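Local coordinates for interferon-inducible protein AIM2 (Mus musculus, PDB 4JBM) that senses double-stranded DNA in the cytosol through its HIN domain and triggers inflammasome assembly, leading to pyroptosis, at residues N88-V91 and K92-R95. Sequence-based numbering, arbitrary orientation.
Sequences NNVV and KRAR. With nucleotides of chain C; nucleotides of chain D.
Four successive hydrogen bonds, each from the N-H of residue i+4 to the carbonyl of residue i, from Lys92 N to Asn88 O (2.9 Å) through to Arg95 N to Val91 O (3.0 Å), wind residues 88-95 of the HIN domain into a two-turn alpha-helix that brings Asn89 and Arg93 together on one flank. The domain is built from OB folds, and this helix offers that flank to the bound DNA while Ala94, whose small methyl allows close approach, packs against Leu9 of strand 4-16 and Phe37 of strand 37-42. The Asn89 amide and the Arg93 guanidinium have their planes 57° apart. Asn89 ND2 lies in the guanidinium plane at its edge, 3.1 Å from Arg93 NE; both are donors and do not bond to each other, but share an acceptor, the phosphate oxygen OP2 of DG8 of chain C. Asn89 suits the position because its short side chain, with CG anti to the backbone N (chi1 -156°), delivers an N-H to OP2 of DG8 of chain C. Lys92, with its long aliphatic chain, bends at chi3 and chi4, lays CE 3.8 Å from C5 of DC9 of chain C and hydrogen-bonds through NZ to a guanine O6. Arg93 reaches farther than Asn89 and bends at chi3, and its positive charge probably offsets the negative charge of the phosphate; its NE and NH2 reach OP2 of DG8 of chain C at 2.9 and 2.8 Å.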
ATOM      1  N   ASN A  88       7.043 -14.314 -13.455  1.00 61.62           N
ATOM      2  CA  ASN A  88       7.328 -14.528 -12.044  1.00 59.03           C
ATOM      3  C   ASN A  88       7.890 -13.308 -11.321  1.00 52.51           C
ATOM      4  O   ASN A  88       7.472 -13.000 -10.196  1.00 53.02           O
ATOM      5  CB  ASN A  88       8.304 -15.698 -11.871  1.00 52.11           C
ATOM      6  CG  ASN A  88       7.664 -17.047 -12.159  1.00 69.33           C
ATOM      7  OD1 ASN A  88       6.442 -17.199 -12.082  1.00 66.94           O
ATOM      8  ND2 ASN A  88       8.489 -18.026 -12.522  1.00 63.35           N
ATOM      9  N   ASN A  89       8.827 -12.608 -11.957  1.00 45.28           N
ATOM     10  CA  ASN A  89       9.501 -11.511 -11.272  1.00 57.94           C
ATOM     11  C   ASN A  89       8.644 -10.244 -11.174  1.00 47.85           C
ATOM     12  O   ASN A  89       8.912  -9.371 -10.352  1.00 54.02           O
ATOM     13  CB  ASN A  89      10.856 -11.177 -11.886  1.00 48.81           C
ATOM     14  CG  ASN A  89      11.773 -10.498 -10.879  1.00 57.05           C
ATOM     15  OD1 ASN A  89      12.057 -11.070  -9.821  1.00 57.57           O
ATOM     16  ND2 ASN A  89      12.188  -9.266 -11.166  1.00 50.20           N
ATOM     17  N   VAL A  90       7.658 -10.124 -12.059  1.00 54.00           N
ATOM     18  CA  VAL A  90       6.695  -9.038 -11.962  1.00 56.80           C
ATOM     19  C   VAL A  90       5.856  -9.238 -10.710  1.00 50.07           C
ATOM     20  O   VAL A  90       5.657  -8.296  -9.943  1.00 56.30           O
ATOM     21  CB  VAL A  90       5.793  -8.956 -13.207  1.00 62.44           C
ATOM     22  CG1 VAL A  90       4.785  -7.822 -13.060  1.00 58.52           C
ATOM     23  CG2 VAL A  90       6.642  -8.760 -14.458  1.00 58.15           C
ATOM     24  N   VAL A  91       5.386 -10.468 -10.490  1.00 47.48           N
ATOM     25  CA  VAL A  91       4.684 -10.813  -9.248  1.00 54.85           C
ATOM     26  C   VAL A  91       5.555 -10.567  -8.023  1.00 59.81           C
ATOM     27  O   VAL A  91       5.138  -9.906  -7.053  1.00 57.30           O
ATOM     28  CB  VAL A  91       4.263 -12.290  -9.236  1.00 54.69           C
ATOM     29  CG1 VAL A  91       3.556 -12.633  -7.924  1.00 53.76           C
ATOM     30  CG2 VAL A  91       3.375 -12.583 -10.416  1.00 49.44           C
ATOM     31  N   LYS A  92       6.779 -11.083  -8.086  1.00 48.23           N
ATOM     32  CA  LYS A  92       7.733 -10.936  -6.993  1.00 45.75           C
ATOM     33  C   LYS A  92       7.982  -9.464  -6.667  1.00 56.38           C
ATOM     34  O   LYS A  92       8.042  -9.092  -5.497  1.00 55.99           O
ATOM     35  CB  LYS A  92       9.066 -11.641  -7.305  1.00 58.79           C
ATOM     36  CG  LYS A  92       9.212 -13.044  -6.758  1.00 57.86           C
ATOM     37  CD  LYS A  92      10.577 -13.627  -7.129  1.00 52.01           C
ATOM     38  CE  LYS A  92      11.720 -13.211  -6.198  1.00 38.01           C
ATOM     39  NZ  LYS A  92      11.618 -13.833  -4.828  1.00 43.59           N
ATOM     40  N   ARG A  93       8.141  -8.620  -7.684  1.00 49.34           N
ATOM     41  CA  ARG A  93       8.394  -7.205  -7.393  1.00 53.80           C
ATOM     42  C   ARG A  93       7.138  -6.502  -6.885  1.00 53.54           C
ATOM     43  O   ARG A  93       7.218  -5.632  -6.023  1.00 61.71           O
ATOM     44  CB  ARG A  93       9.006  -6.478  -8.599  1.00 49.89           C
ATOM     45  CG  ARG A  93      10.540  -6.626  -8.618  1.00 72.29           C
ATOM     46  CD  ARG A  93      11.275  -5.875  -9.726  1.00 71.60           C
ATOM     47  NE  ARG A  93      10.979  -6.359 -11.069  1.00 76.69           N
ATOM     48  CZ  ARG A  93      10.122  -5.775 -11.899  1.00 85.97           C
ATOM     49  NH1 ARG A  93       9.499  -4.663 -11.537  1.00 79.41           N
ATOM     50  NH2 ARG A  93       9.913  -6.286 -13.106  1.00 85.98           N
ATOM     51  N   ALA A  94       5.983  -6.924  -7.395  1.00 60.88           N
ATOM     52  CA  ALA A  94       4.708  -6.335  -7.012  1.00 62.47           C
ATOM     53  C   ALA A  94       4.465  -6.538  -5.541  1.00 56.12           C
ATOM     54  O   ALA A  94       3.858  -5.686  -4.870  1.00 48.29           O
ATOM     55  CB  ALA A  94       3.580  -6.954  -7.802  1.00 53.74           C
ATOM     56  N   ARG A  95       4.921  -7.686  -5.050  1.00 46.79           N
ATOM     57  CA  ARG A  95       4.677  -8.062  -3.665  1.00 48.46           C
ATOM     58  C   ARG A  95       5.776  -7.660  -2.693  1.00 47.87           C
ATOM     59  O   ARG A  95       5.565  -7.675  -1.480  1.00 49.20           O
ATOM     60  CB  ARG A  95       4.443  -9.575  -3.565  1.00 56.90           C
ATOM     61  CG  ARG A  95       3.216 -10.088  -4.322  1.00 55.00           C
ATOM     62  CD  ARG A  95       1.919  -9.592  -3.694  1.00 76.26           C
ATOM     63  NE  ARG A  95       1.691 -10.118  -2.343  1.00 87.00           N
ATOM     64  CZ  ARG A  95       1.092 -11.280  -2.077  1.00 86.99           C
ATOM     65  NH1 ARG A  95       0.666 -12.059  -3.065  1.00 85.66           N
ATOM     66  NH2 ARG A  95       0.916 -11.670  -0.823  1.00 90.44           N
TER
ATOM     67  P    DG C   8      13.002  -8.226 -14.456  1.00 68.65           P
ATOM     68  OP1  DG C   8      12.359  -8.356 -15.787  1.00 74.25           O
ATOM     69  OP2  DG C   8      12.205  -7.865 -13.257  1.00 66.76           O
ATOM     70  O5'  DG C   8      13.786  -9.579 -14.130  1.00 56.36           O
ATOM     71  C5'  DG C   8      14.800  -9.996 -15.068  1.00 46.56           C
ATOM     72  C4'  DG C   8      15.489 -11.221 -14.513  1.00 50.17           C
ATOM     73  O4'  DG C   8      16.406 -10.880 -13.449  1.00 56.09           O
ATOM     74  C3'  DG C   8      14.505 -12.244 -13.952  1.00 55.92           C
ATOM     75  O3'  DG C   8      14.796 -13.509 -14.495  1.00 71.49           O
ATOM     76  C2'  DG C   8      14.710 -12.196 -12.443  1.00 58.33           C
ATOM     77  C1'  DG C   8      16.157 -11.727 -12.345  1.00 58.17           C
ATOM     78  N9   DG C   8      16.408 -10.961 -11.136  1.00 52.04           N
ATOM     79  C8   DG C   8      15.668  -9.925 -10.615  1.00 51.54           C
ATOM     80  N7   DG C   8      16.138  -9.441  -9.496  1.00 47.95           N
ATOM     81  C5   DG C   8      17.260 -10.217  -9.247  1.00 45.81           C
ATOM     82  C6   DG C   8      18.171 -10.152  -8.176  1.00 46.68           C
ATOM     83  O6   DG C   8      18.187  -9.362  -7.212  1.00 45.24           O
ATOM     84  N1   DG C   8      19.155 -11.126  -8.322  1.00 48.59           N
ATOM     85  C2   DG C   8      19.245 -12.020  -9.365  1.00 53.69           C
ATOM     86  N2   DG C   8      20.281 -12.867  -9.319  1.00 49.25           N
ATOM     87  N3   DG C   8      18.387 -12.091 -10.376  1.00 50.80           N
ATOM     88  C4   DG C   8      17.431 -11.157 -10.248  1.00 49.53           C
TER
ATOM     89  O5'  DG D   1       4.323 -12.008   0.199  1.00 55.09           O
ATOM     90  C5'  DG D   1       5.322 -11.071  -0.183  1.00 59.36           C
ATOM     91  C4'  DG D   1       6.343 -10.917   0.922  1.00 48.18           C
ATOM     92  O4'  DG D   1       6.989 -12.191   1.165  1.00 51.55           O
ATOM     93  C3'  DG D   1       7.479  -9.949   0.653  1.00 41.30           C
ATOM     94  O3'  DG D   1       8.036  -9.578   1.892  1.00 38.77           O
ATOM     95  C2'  DG D   1       8.426 -10.845  -0.135  1.00 31.90           C
ATOM     96  C1'  DG D   1       8.321 -12.151   0.651  1.00 39.07           C
ATOM     97  N9   DG D   1       8.574 -13.352  -0.164  1.00 37.08           N
ATOM     98  C8   DG D   1       8.085 -13.650  -1.414  1.00 33.98           C
ATOM     99  N7   DG D   1       8.487 -14.805  -1.891  1.00 40.35           N
ATOM    100  C5   DG D   1       9.317 -15.301  -0.902  1.00 32.68           C
ATOM    101  C6   DG D   1      10.057 -16.507  -0.838  1.00 36.30           C
ATOM    102  O6   DG D   1      10.103 -17.398  -1.676  1.00 42.04           O
ATOM    103  N1   DG D   1      10.791 -16.639   0.340  1.00 30.17           N
ATOM    104  C2   DG D   1      10.772 -15.697   1.340  1.00 44.56           C
ATOM    105  N2   DG D   1      11.518 -15.968   2.414  1.00 41.59           N
ATOM    106  N3   DG D   1      10.081 -14.563   1.292  1.00 32.90           N
ATOM    107  C4   DG D   1       9.375 -14.425   0.158  1.00 36.03           C
TER
ATOM    108  P    DC C   9      13.805 -14.752 -14.251  1.00 71.55           P
ATOM    109  OP1  DC C   9      13.689 -15.479 -15.532  1.00 77.33           O
ATOM    110  OP2  DC C   9      12.574 -14.312 -13.550  1.00 68.46           O
ATOM    111  O5'  DC C   9      14.627 -15.636 -13.203  1.00 54.96           O
ATOM    112  C5'  DC C   9      16.040 -15.807 -13.359  1.00 52.34           C
ATOM    113  C4'  DC C   9      16.607 -16.384 -12.078  1.00 60.33           C
ATOM    114  O4'  DC C   9      16.851 -15.349 -11.090  1.00 57.02           O
ATOM    115  C3'  DC C   9      15.673 -17.381 -11.398  1.00 78.40           C
ATOM    116  O3'  DC C   9      16.449 -18.449 -10.967  1.00 90.52           O
ATOM    117  C2'  DC C   9      15.114 -16.617 -10.202  1.00 71.52           C
ATOM    118  C1'  DC C   9      16.339 -15.789  -9.855  1.00 63.40           C
ATOM    119  N1   DC C   9      16.092 -14.609  -8.991  1.00 50.31           N
ATOM    120  C2   DC C   9      16.979 -14.363  -7.946  1.00 46.23           C
ATOM    121  O2   DC C   9      17.929 -15.139  -7.780  1.00 63.14           O
ATOM    122  N3   DC C   9      16.768 -13.291  -7.142  1.00 38.43           N
ATOM    123  C4   DC C   9      15.720 -12.486  -7.369  1.00 41.23           C
ATOM    124  N4   DC C   9      15.536 -11.423  -6.561  1.00 45.02           N
ATOM    125  C5   DC C   9      14.810 -12.730  -8.438  1.00 46.31           C
ATOM    126  C6   DC C   9      15.025 -13.793  -9.217  1.00 52.30           C
TER